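Side-chain contacts in L-serine ammonia-lyase (Rhizomucor miehei CAU432, PDB 5C3U), which belongs to the fold-type II family of pyridoxal-phosphate-dependent enzymes and holds pyridoxal-5'-phosphate between two alpha/beta parts: residues Asn37-Met42 / Thr165-Asn170; Thr158-Leu163 / Asn186-Gly191. All coordinates share one frame; numbering follows the deposited sequence.

Contact 1 of 2, residues Asn37-Met42 / Thr165-Asn170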
loop_
_atom_site.group_PDB
_atom_site.type_symbol
_atom_site.label_atom_id
_atom_site.label_comp_id
_atom_site.label_asym_id
_atom_site.label_seq_id
_atom_site.Cartn_x
_atom_site.Cartn_y
_atom_site.Cartn_z
ATOM N N ASN A 37 12.695 -9.628 -17.028
ATOM C CA ASN A 37 11.291 -9.280 -17.268
ATOM C C ASN A 37 10.648 -8.584 -16.069
ATOM O O ASN A 37 10.569 -9.161 -14.985
ATOM C CB ASN A 37 10.472 -10.506 -17.612
ATOM C CG ASN A 37 10.771 -11.031 -18.986
ATOM O OD1 ASN A 37 10.367 -10.446 -19.988
ATOM N ND2 ASN A 37 11.469 -12.148 -19.040
ATOM N N VAL A 38 10.168 -7.365 -16.292
ATOM C CA VAL A 38 9.526 -6.574 -15.248
ATOM C C VAL A 38 8.035 -6.494 -15.529
ATOM O O VAL A 38 7.616 -6.064 -16.621
ATOM C CB VAL A 38 10.157 -5.162 -15.153
ATOM C CG1 VAL A 38 9.429 -4.285 -14.135
ATOM C CG2 VAL A 38 11.632 -5.280 -14.786
ATOM N N PHE A 39 7.243 -6.934 -14.544
ATOM C CA PHE A 39 5.795 -6.854 -14.626
ATOM C C PHE A 39 5.286 -5.921 -13.536
ATOM O O PHE A 39 5.805 -5.924 -12.418
ATOM C CB PHE A 39 5.163 -8.221 -14.436
ATOM C CG PHE A 39 5.451 -9.178 -15.552
ATOM C CD1 PHE A 39 6.528 -10.062 -15.465
ATOM C CD2 PHE A 39 4.645 -9.194 -16.687
ATOM C CE1 PHE A 39 6.787 -10.948 -16.505
ATOM C CE2 PHE A 39 4.893 -10.084 -17.719
ATOM C CZ PHE A 39 5.968 -10.955 -17.628
ATOM N N LEU A 40 4.263 -5.150 -13.862
ATOM C CA LEU A 40 3.721 -4.173 -12.931
ATOM C C LEU A 40 2.281 -4.538 -12.604
ATOM O O LEU A 40 1.435 -4.604 -13.503
ATOM C CB LEU A 40 3.789 -2.776 -13.553
ATOM C CG LEU A 40 5.161 -2.329 -14.067
ATOM C CD1 LEU A 40 5.027 -0.995 -14.778
ATOM C CD2 LEU A 40 6.185 -2.263 -12.945
ATOM N N LYS A 41 2.015 -4.801 -11.321
ATOM C CA LYS A 41 0.660 -5.130 -10.856
ATOM C C LYS A 41 -0.061 -3.819 -10.507
ATOM O O LYS A 41 0.309 -3.139 -9.551
ATOM C CB LYS A 41 0.741 -6.086 -9.652
ATOM C CG LYS A 41 -0.597 -6.581 -9.123
ATOM C CD LYS A 41 -1.430 -7.251 -10.214
ATOM C CE LYS A 41 -2.560 -8.055 -9.579
ATOM N NZ LYS A 41 -3.500 -8.578 -10.620
ATOM N N MET A 42 -1.066 -3.447 -11.307
ATOM C CA MET A 42 -1.615 -2.087 -11.300
ATOM C C MET A 42 -2.802 -1.847 -10.347
ATOM O O MET A 42 -3.950 -1.733 -10.777
ATOM C CB MET A 42 -2.013 -1.660 -12.732
ATOM C CG MET A 42 -0.878 -1.792 -13.747
ATOM S SD MET A 42 0.520 -0.732 -13.325
ATOM C CE MET A 42 -0.246 0.870 -13.559
ATOM N N THR A 165 -2.270 -16.754 -11.564
ATOM C CA THR A 165 -2.948 -16.947 -12.837
ATOM C C THR A 165 -2.257 -16.150 -13.940
ATOM O O THR A 165 -1.895 -16.699 -14.988
ATOM C CB THR A 165 -4.434 -16.553 -12.736
ATOM O OG1 THR A 165 -5.072 -17.403 -11.783
ATOM C CG2 THR A 165 -5.127 -16.720 -14.071
ATOM N N GLN A 166 -2.058 -14.858 -13.690
ATOM C CA GLN A 166 -1.485 -13.966 -14.690
ATOM C C GLN A 166 -0.077 -14.360 -15.110
ATOM O O GLN A 166 0.316 -14.109 -16.248
ATOM C CB GLN A 166 -1.523 -12.520 -14.197
ATOM C CG GLN A 166 -2.942 -12.002 -14.070
ATOM C CD GLN A 166 -3.014 -10.632 -13.423
ATOM O OE1 GLN A 166 -2.355 -10.369 -12.415
ATOM N NE2 GLN A 166 -3.849 -9.769 -13.976
ATOM N N LEU A 167 0.678 -14.989 -14.213
ATOM C CA LEU A 167 2.033 -15.426 -14.550
ATOM C C LEU A 167 2.094 -16.902 -14.950
ATOM O O LEU A 167 3.181 -17.495 -14.987
ATOM C CB LEU A 167 2.992 -15.178 -13.387
ATOM C CG LEU A 167 3.304 -13.716 -13.054
ATOM C CD1 LEU A 167 4.072 -13.668 -11.742
ATOM C CD2 LEU A 167 4.089 -13.065 -14.187
ATOM N N ASN A 168 0.925 -17.486 -15.220
ATOM C CA ASN A 168 0.831 -18.869 -15.716
ATOM C C ASN A 168 1.497 -19.871 -14.779
ATOM O O ASN A 168 2.173 -20.797 -15.221
ATOM C CB ASN A 168 1.434 -18.973 -17.126
ATOM C CG ASN A 168 0.809 -17.993 -18.107
ATOM O OD1 ASN A 168 -0.384 -18.054 -18.383
ATOM N ND2 ASN A 168 1.624 -17.088 -18.647
ATOM N N ASP A 169 1.301 -19.668 -13.476
ATOM C CA ASP A 169 1.881 -20.516 -12.427
ATOM C C ASP A 169 3.424 -20.569 -12.395
ATOM O O ASP A 169 3.999 -21.419 -11.719
ATOM C CB ASP A 169 1.258 -21.925 -12.474
ATOM C CG ASP A 169 1.496 -22.729 -11.198
ATOM O OD1 ASP A 169 1.898 -22.139 -10.166
ATOM O OD2 ASP A 169 1.283 -23.965 -11.232
ATOM N N ASN A 170 4.086 -19.647 -13.095
ATOM C CA ASN A 170 5.544 -19.509 -13.004
ATOM C C ASN A 170 5.898 -18.565 -11.864
ATOM O O ASN A 170 5.649 -17.367 -11.978
ATOM C CB ASN A 170 6.150 -18.931 -14.292
ATOM C CG ASN A 170 5.947 -19.824 -15.499
ATOM O OD1 ASN A 170 5.372 -19.400 -16.504
ATOM N ND2 ASN A 170 6.428 -21.055 -15.415
#
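At the C-terminal end of helix 150-166, where a Schellman motif closes the helix, Gln166 and Leu167 lean on Lys41 and Phe39 of strand 37-42, part of the larger, mixed sheet of this alpha/beta fold. Two side-chain pairs make the contact, one polar and one apolar. Lys41 donates from NZ to OE1 of Gln166 over 2.8 Å. The ammonium group stands 29° out of the amide plane, at a C=O...N angle of 116°, and the two side chains cross at about a right angle. With CG anti to the backbone N (chi1 -176°) and a bend at the next bond, the lysine carries its ammonium group across to the helix end. Three acceptors grip it, since Glu162 adds a salt bridge and the Thr22 carbonyl a further hydrogen bond; Gln166 NE2 donates to the same carbonyl, which fixes the amide at both its ends. The apolar pair is a CH-pi contact. Leu167 CD2 lies over one face of the Phe39 ring, 4.2 Å from its centroid and close to the ring normal, displaced a little toward the CD1-CE1 rim. Leu24 of the edge strand 24-26 touches Phe39, Gln166 and Leu167, while strand 306-311, parallel to 37-42 and hydrogen-bonded to it, offers Val308 to Leu167 and Asp306 to Phe39.

Contact 2 of 2, residues Thr158-Leu163 / Asn186-Gly191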
loop_
_atom_site.group_PDB
_atom_site.type_symbol
_atom_site.label_atom_id
_atom_site.label_comp_id
_atom_site.label_asym_id
_atom_site.label_seq_id
_atom_site.Cartn_x
_atom_site.Cartn_y
_atom_site.Cartn_z
ATOM N N THR A 158 -5.520 -11.734 -1.817
ATOM C CA THR A 158 -6.135 -11.953 -3.119
ATOM C C THR A 158 -5.207 -11.514 -4.266
ATOM O O THR A 158 -5.299 -12.036 -5.383
ATOM C CB THR A 158 -7.522 -11.275 -3.251
ATOM O OG1 THR A 158 -7.394 -9.852 -3.123
ATOM C CG2 THR A 158 -8.510 -11.800 -2.203
ATOM N N ILE A 159 -4.308 -10.563 -4.007
ATOM C CA ILE A 159 -3.366 -10.133 -5.049
ATOM C C ILE A 159 -2.508 -11.300 -5.594
ATOM O O ILE A 159 -2.181 -11.335 -6.798
ATOM C CB ILE A 159 -2.519 -8.927 -4.570
ATOM C CG1 ILE A 159 -2.086 -8.057 -5.768
ATOM C CG2 ILE A 159 -1.371 -9.377 -3.658
ATOM C CD1 ILE A 159 -1.483 -6.721 -5.382
ATOM N N VAL A 160 -2.186 -12.272 -4.738
ATOM C CA VAL A 160 -1.268 -13.343 -5.139
ATOM C C VAL A 160 -1.976 -14.408 -5.973
ATOM O O VAL A 160 -1.420 -14.904 -6.952
ATOM C CB VAL A 160 -0.514 -13.932 -3.935
ATOM C CG1 VAL A 160 0.330 -15.123 -4.369
ATOM C CG2 VAL A 160 0.354 -12.852 -3.306
ATOM N N GLN A 161 -3.218 -14.717 -5.599
ATOM C CA GLN A 161 -4.078 -15.598 -6.384
ATOM C C GLN A 161 -4.211 -15.088 -7.821
ATOM O O GLN A 161 -4.105 -15.865 -8.777
ATOM C CB GLN A 161 -5.453 -15.742 -5.719
ATOM N N GLU A 162 -4.402 -13.779 -7.975
ATOM C CA GLU A 162 -4.394 -13.151 -9.295
ATOM C C GLU A 162 -3.046 -13.303 -10.005
ATOM O O GLU A 162 -2.996 -13.698 -11.177
ATOM C CB GLU A 162 -4.777 -11.670 -9.197
ATOM C CG GLU A 162 -6.271 -11.411 -9.108
ATOM C CD GLU A 162 -6.618 -9.949 -8.841
ATOM O OE1 GLU A 162 -7.553 -9.700 -8.032
ATOM O OE2 GLU A 162 -5.972 -9.045 -9.439
ATOM N N LEU A 163 -1.961 -12.993 -9.290
ATOM C CA LEU A 163 -0.612 -13.051 -9.852
ATOM C C LEU A 163 -0.260 -14.436 -10.388
ATOM O O LEU A 163 0.355 -14.546 -11.457
ATOM C CB LEU A 163 0.432 -12.634 -8.819
ATOM C CG LEU A 163 0.617 -11.153 -8.495
ATOM C CD1 LEU A 163 1.854 -11.036 -7.599
ATOM C CD2 LEU A 163 0.785 -10.321 -9.758
ATOM N N ASN A 186 1.925 -8.685 4.801
ATOM C CA ASN A 186 1.343 -9.901 5.401
ATOM C C ASN A 186 0.457 -10.669 4.422
ATOM O O ASN A 186 0.544 -11.893 4.330
ATOM C CB ASN A 186 0.549 -9.568 6.685
ATOM C CG ASN A 186 1.412 -8.955 7.787
ATOM O OD1 ASN A 186 2.646 -8.970 7.723
ATOM N ND2 ASN A 186 0.756 -8.394 8.805
ATOM N N GLY A 187 -0.418 -9.957 3.708
ATOM C CA GLY A 187 -1.246 -10.616 2.706
ATOM C C GLY A 187 -0.418 -11.258 1.591
ATOM O O GLY A 187 -0.715 -12.364 1.138
ATOM N N VAL A 188 0.630 -10.569 1.148
ATOM C CA VAL A 188 1.494 -11.123 0.106
ATOM C C VAL A 188 2.153 -12.433 0.574
ATOM O O VAL A 188 2.040 -13.480 -0.093
ATOM C CB VAL A 188 2.518 -10.077 -0.387
ATOM C CG1 VAL A 188 3.521 -10.700 -1.346
ATOM C CG2 VAL A 188 1.776 -8.947 -1.103
ATOM N N ILE A 189 2.774 -12.393 1.741
ATOM C CA ILE A 189 3.434 -13.588 2.255
ATOM C C ILE A 189 2.421 -14.727 2.472
ATOM O O ILE A 189 2.659 -15.876 2.065
ATOM C CB ILE A 189 4.189 -13.289 3.550
ATOM C CG1 ILE A 189 5.363 -12.340 3.276
ATOM C CG2 ILE A 189 4.693 -14.583 4.182
ATOM C CD1 ILE A 189 5.902 -11.716 4.543
ATOM N N MET A 190 1.282 -14.405 3.075
ATOM C CA MET A 190 0.236 -15.414 3.292
ATOM C C MET A 190 -0.309 -15.989 1.989
ATOM O O MET A 190 -0.495 -17.203 1.876
ATOM C CB MET A 190 -0.887 -14.865 4.173
ATOM C CG MET A 190 -0.460 -14.704 5.620
ATOM S SD MET A 190 -1.598 -13.727 6.629
ATOM C CE MET A 190 -1.570 -14.742 8.106
ATOM N N GLY A 191 -0.566 -15.117 1.006
ATOM C CA GLY A 191 -0.928 -15.550 -0.344
ATOM C C GLY A 191 0.099 -16.465 -0.993
ATOM O O GLY A 191 -0.267 -17.450 -1.650
#
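Val160 of helix 150-166 sets its CB toward helix 183-194, its two methyls lie against the backbone there, and the two helices of this alpha/beta fold pack round it at a glycine. Their short segments cross at -48° with axes 8.1 Å apart, and the CA atoms of Val160 and Gly191 come within 5.3 Å of each other. The valine straddles the backbone of the facing helix with its two methyls. CG1, anti to the backbone N (chi1 175°), reaches the carbonyl of Gly191, whereas CG2 rests against the turn before it, 3.7 Å from Val188 O and also near Val188 CA. Between the branches, CB sits 4.0 Å from Gly191 CA, an approach that the lack of a side chain on the glycine permits. Val160 therefore meets mostly main chain, and its contact with the side chain of Val188 is looser, Val160 CG2 to Val188 CG1 at 4.3 Å.

Ile159 adds a second, lighter touch. Its CG2 meets CG2 of Val188 at 4.1 Å, the two side chains slanting past one another instead of pointing head-on. Both also reach Leu310 of strand 306-311, so the interhelical seam continues onto the sheet. The contact is wholly apolar on the side-chain part and buried, with the Val188 side chain about 9 Å from the bound pyridoxal-5'-phosphate. Among its close approaches is that of Val160 CG1 to Gly191 O, at 3.6 Å.

In the fold
Helix 150-166 runs through both contacts: residues 158-163, in its C-terminal half, pack on helix 183-194 in contact 2, and its C-terminal end meets strand 37-42 in contact 1. The centres are 12 Å apart, and along the chain the segments alternate, in the order 37-42, 158-163, 165-170, 186-191. Lys41 bridges the two directly, pairing with Glu162 at 2.8 Å between NZ and OE2 and laying its aliphatic part against Ile159 and Leu163. Strand 306-311, beside 37-42 in the mixed sheet, touches side chains from both. Helix 150-166 thus lies between strand 37-42, which it meets at its end, and helix 183-194, on which it packs.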